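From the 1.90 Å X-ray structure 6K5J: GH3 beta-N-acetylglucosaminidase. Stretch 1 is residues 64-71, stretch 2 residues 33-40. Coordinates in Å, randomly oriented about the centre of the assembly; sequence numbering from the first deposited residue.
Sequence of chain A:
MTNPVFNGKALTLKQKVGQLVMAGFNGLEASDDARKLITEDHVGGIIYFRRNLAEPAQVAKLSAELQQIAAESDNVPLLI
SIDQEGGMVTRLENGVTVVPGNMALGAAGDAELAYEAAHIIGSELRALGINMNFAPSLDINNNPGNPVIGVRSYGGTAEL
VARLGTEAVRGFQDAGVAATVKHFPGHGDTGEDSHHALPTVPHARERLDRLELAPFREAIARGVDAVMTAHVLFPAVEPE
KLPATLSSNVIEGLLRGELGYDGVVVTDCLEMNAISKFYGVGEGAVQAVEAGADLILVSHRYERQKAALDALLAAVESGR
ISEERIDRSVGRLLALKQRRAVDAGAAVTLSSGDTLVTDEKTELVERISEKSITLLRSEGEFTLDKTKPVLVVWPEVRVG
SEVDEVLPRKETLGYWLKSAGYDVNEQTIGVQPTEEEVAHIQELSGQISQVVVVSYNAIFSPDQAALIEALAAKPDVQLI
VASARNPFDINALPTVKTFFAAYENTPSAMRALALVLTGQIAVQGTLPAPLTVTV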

# COMPACT_ATOMS: atom_id res chain seq x y z
N ALA A 64 17.33 -15.68 2.75
CA ALA A 64 18.42 -16.34 3.45
C ALA A 64 19.74 -16.17 2.69
O ALA A 64 20.80 -16.03 3.31
CB ALA A 64 18.10 -17.82 3.64
N GLU A 65 19.68 -16.19 1.35
CA GLU A 65 20.87 -15.97 0.54
C GLU A 65 21.43 -14.58 0.75
O GLU A 65 22.64 -14.41 0.93
CB GLU A 65 20.56 -16.20 -0.95
CG GLU A 65 21.80 -16.03 -1.85
CD GLU A 65 21.49 -16.11 -3.35
OE1 GLU A 65 20.32 -15.90 -3.74
OE2 GLU A 65 22.43 -16.38 -4.13
N LEU A 66 20.57 -13.56 0.71
CA LEU A 66 21.04 -12.19 0.94
C LEU A 66 21.69 -12.05 2.31
O LEU A 66 22.73 -11.40 2.45
CB LEU A 66 19.89 -11.20 0.78
CG LEU A 66 19.32 -11.06 -0.64
CD1 LEU A 66 17.99 -10.29 -0.65
CD2 LEU A 66 20.33 -10.41 -1.60
N GLN A 67 21.08 -12.64 3.34
CA GLN A 67 21.67 -12.57 4.67
C GLN A 67 22.99 -13.33 4.74
O GLN A 67 23.92 -12.90 5.43
CB GLN A 67 20.68 -13.12 5.70
CG GLN A 67 19.38 -12.31 5.77
CD GLN A 67 19.52 -11.00 6.48
OE1 GLN A 67 20.64 -10.53 6.76
NE2 GLN A 67 18.39 -10.37 6.76
N GLN A 68 23.09 -14.44 4.02
CA GLN A 68 24.34 -15.19 3.99
C GLN A 68 25.44 -14.40 3.31
O GLN A 68 26.59 -14.43 3.75
CB GLN A 68 24.11 -16.53 3.29
CG GLN A 68 25.35 -17.39 3.14
CD GLN A 68 25.05 -18.68 2.42
OE1 GLN A 68 24.01 -18.80 1.75
NE2 GLN A 68 25.94 -19.66 2.53
N ILE A 69 25.11 -13.70 2.22
CA ILE A 69 26.08 -12.86 1.53
C ILE A 69 26.61 -11.79 2.47
O ILE A 69 27.81 -11.50 2.50
CB ILE A 69 25.46 -12.26 0.26
CG1 ILE A 69 25.27 -13.34 -0.81
CG2 ILE A 69 26.30 -11.10 -0.28
CD1 ILE A 69 24.34 -12.93 -1.97
N ALA A 70 25.71 -11.18 3.26
CA ALA A 70 26.16 -10.18 4.21
C ALA A 70 26.99 -10.81 5.32
O ALA A 70 28.03 -10.27 5.71
CB ALA A 70 24.96 -9.43 4.79
N ALA A 71 26.55 -11.96 5.84
CA ALA A 71 27.25 -12.58 6.96
C ALA A 71 28.65 -13.00 6.55
O ALA A 71 29.63 -12.73 7.26
CB ALA A 71 26.46 -13.77 7.50
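Stretch 2, residues 33-40: DARKLITE

Stretch 2 is already helical at Asp33 and still helical at Thr39: residues 33-37 have phi from -58 to -73° and psi from -39 to -43°, Ile38 and Thr39 drift from this while staying helical, and the backbone hydrogen bonds Leu37 N to Asp33 O (2.9 Å) and Ile38 N to Ala34 O (3.0 Å) agree. It runs broadly in the same direction as the helix of stretch 1: the axes approach to 9.4 Å with a signed crossing angle of -41°. The register follows from the CA atoms, Ala70 CA lying 6.0 Å from Ile38 CA and Ile69 CA 7.0 Å from Arg35 CA.

Ile38, chi1 m and chi2 t, points its CA-to-CB bond toward stretch 1. Its CG2 meets Ala70 CA at 3.6 Å and Ala70 CB at 3.7 Å; with only a methyl at Ala70, the branch reaches the backbone itself. The same CG2 is 3.8 Å from Ile69 CG2, while Ile38 CD1 lies 3.7 Å from Leu66 CD2. Leu66, also m,t, starts sideways, yet its end comes nearer, placing CD2 4.2 Å from Ala34 CB as well.

Ile69, again m,t, has the largest area covered by the opposing stretch. Its CG2 packs 3.6 Å from Thr39 CG2. Thr39 takes chi1 p (68°), which lets OG1 donate to Arg35 O at 2.8 Å, within its own helix, and leaves the methyl for Ile69.

Arg35 leaves its helix sideways; with chi1 and chi2 t, chi3 m (-57°) and chi4 -88°, its end comes nearer stretch 1. Ile69 CD1 covers one guanidinium face, and Ile69 CG1 is 3.7 Å from Arg35 NH1. Glu65, extended with chi1 and chi2 both t, forms a long salt bridge, Glu65 OE2 to Arg35 NH2 at 3.9 Å. A water fills in for direct hydrogen bonding, accepting from Arg35 NH2 at 3.0 Å and donating to Glu65 OE2 at 2.8 Å. No direct hydrogen bond crosses the contact.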

# COMPACT_ATOMS: atom_id res chain seq x y z
N ASP A 33 24.46 -7.35 -8.96
CA ASP A 33 24.26 -6.02 -8.38
C ASP A 33 23.96 -6.13 -6.88
O ASP A 33 24.47 -5.34 -6.08
CB ASP A 33 23.11 -5.30 -9.08
CG ASP A 33 23.51 -4.71 -10.41
OD1 ASP A 33 24.71 -4.75 -10.74
OD2 ASP A 33 22.62 -4.21 -11.12
N ALA A 34 23.12 -7.08 -6.50
CA ALA A 34 22.80 -7.25 -5.08
C ALA A 34 24.05 -7.62 -4.29
O ALA A 34 24.28 -7.11 -3.18
CB ALA A 34 21.71 -8.30 -4.92
N ARG A 35 24.88 -8.49 -4.87
CA ARG A 35 26.11 -8.92 -4.21
C ARG A 35 27.07 -7.75 -3.98
O ARG A 35 27.67 -7.63 -2.90
CB ARG A 35 26.76 -10.01 -5.05
CG ARG A 35 27.87 -10.78 -4.37
CD ARG A 35 28.31 -11.95 -5.25
NE ARG A 35 27.20 -12.84 -5.56
CZ ARG A 35 26.83 -13.87 -4.80
NH1 ARG A 35 27.49 -14.13 -3.67
NH2 ARG A 35 25.80 -14.63 -5.15
N LYS A 36 27.20 -6.87 -4.97
CA LYS A 36 28.10 -5.72 -4.85
C LYS A 36 27.54 -4.67 -3.90
O LYS A 36 28.29 -4.05 -3.12
CB LYS A 36 28.36 -5.12 -6.24
CG LYS A 36 29.35 -5.97 -7.06
CD LYS A 36 29.85 -5.32 -8.36
CE LYS A 36 31.36 -5.14 -8.36
NZ LYS A 36 32.13 -6.17 -9.11
N LEU A 37 26.22 -4.44 -3.93
CA LEU A 37 25.60 -3.53 -2.98
C LEU A 37 25.87 -3.98 -1.54
O LEU A 37 26.16 -3.15 -0.67
CB LEU A 37 24.09 -3.45 -3.22
CG LEU A 37 23.60 -2.70 -4.47
CD1 LEU A 37 22.12 -2.98 -4.71
CD2 LEU A 37 23.84 -1.22 -4.32
N ILE A 38 25.79 -5.28 -1.29
CA ILE A 38 25.97 -5.78 0.07
C ILE A 38 27.45 -5.81 0.44
O ILE A 38 27.84 -5.29 1.49
CB ILE A 38 25.33 -7.17 0.21
CG1 ILE A 38 23.81 -7.09 0.09
CG2 ILE A 38 25.73 -7.79 1.55
CD1 ILE A 38 23.15 -8.45 -0.11
N THR A 39 28.29 -6.41 -0.42
CA THR A 39 29.68 -6.65 -0.03
C THR A 39 30.59 -5.45 -0.29
O THR A 39 31.54 -5.23 0.47
CB THR A 39 30.24 -7.88 -0.76
OG1 THR A 39 30.36 -7.59 -2.16
CG2 THR A 39 29.32 -9.08 -0.57
N GLU A 40 30.32 -4.67 -1.33
CA GLU A 40 31.19 -3.54 -1.64
C GLU A 40 30.63 -2.21 -1.16
O GLU A 40 31.39 -1.37 -0.70
CB GLU A 40 31.46 -3.49 -3.14
CG GLU A 40 32.10 -4.78 -3.63
CD GLU A 40 32.42 -4.77 -5.10
OE1 GLU A 40 32.38 -3.68 -5.72
OE2 GLU A 40 32.71 -5.86 -5.65
O HOH W 1 25.05 -16.86 -3.25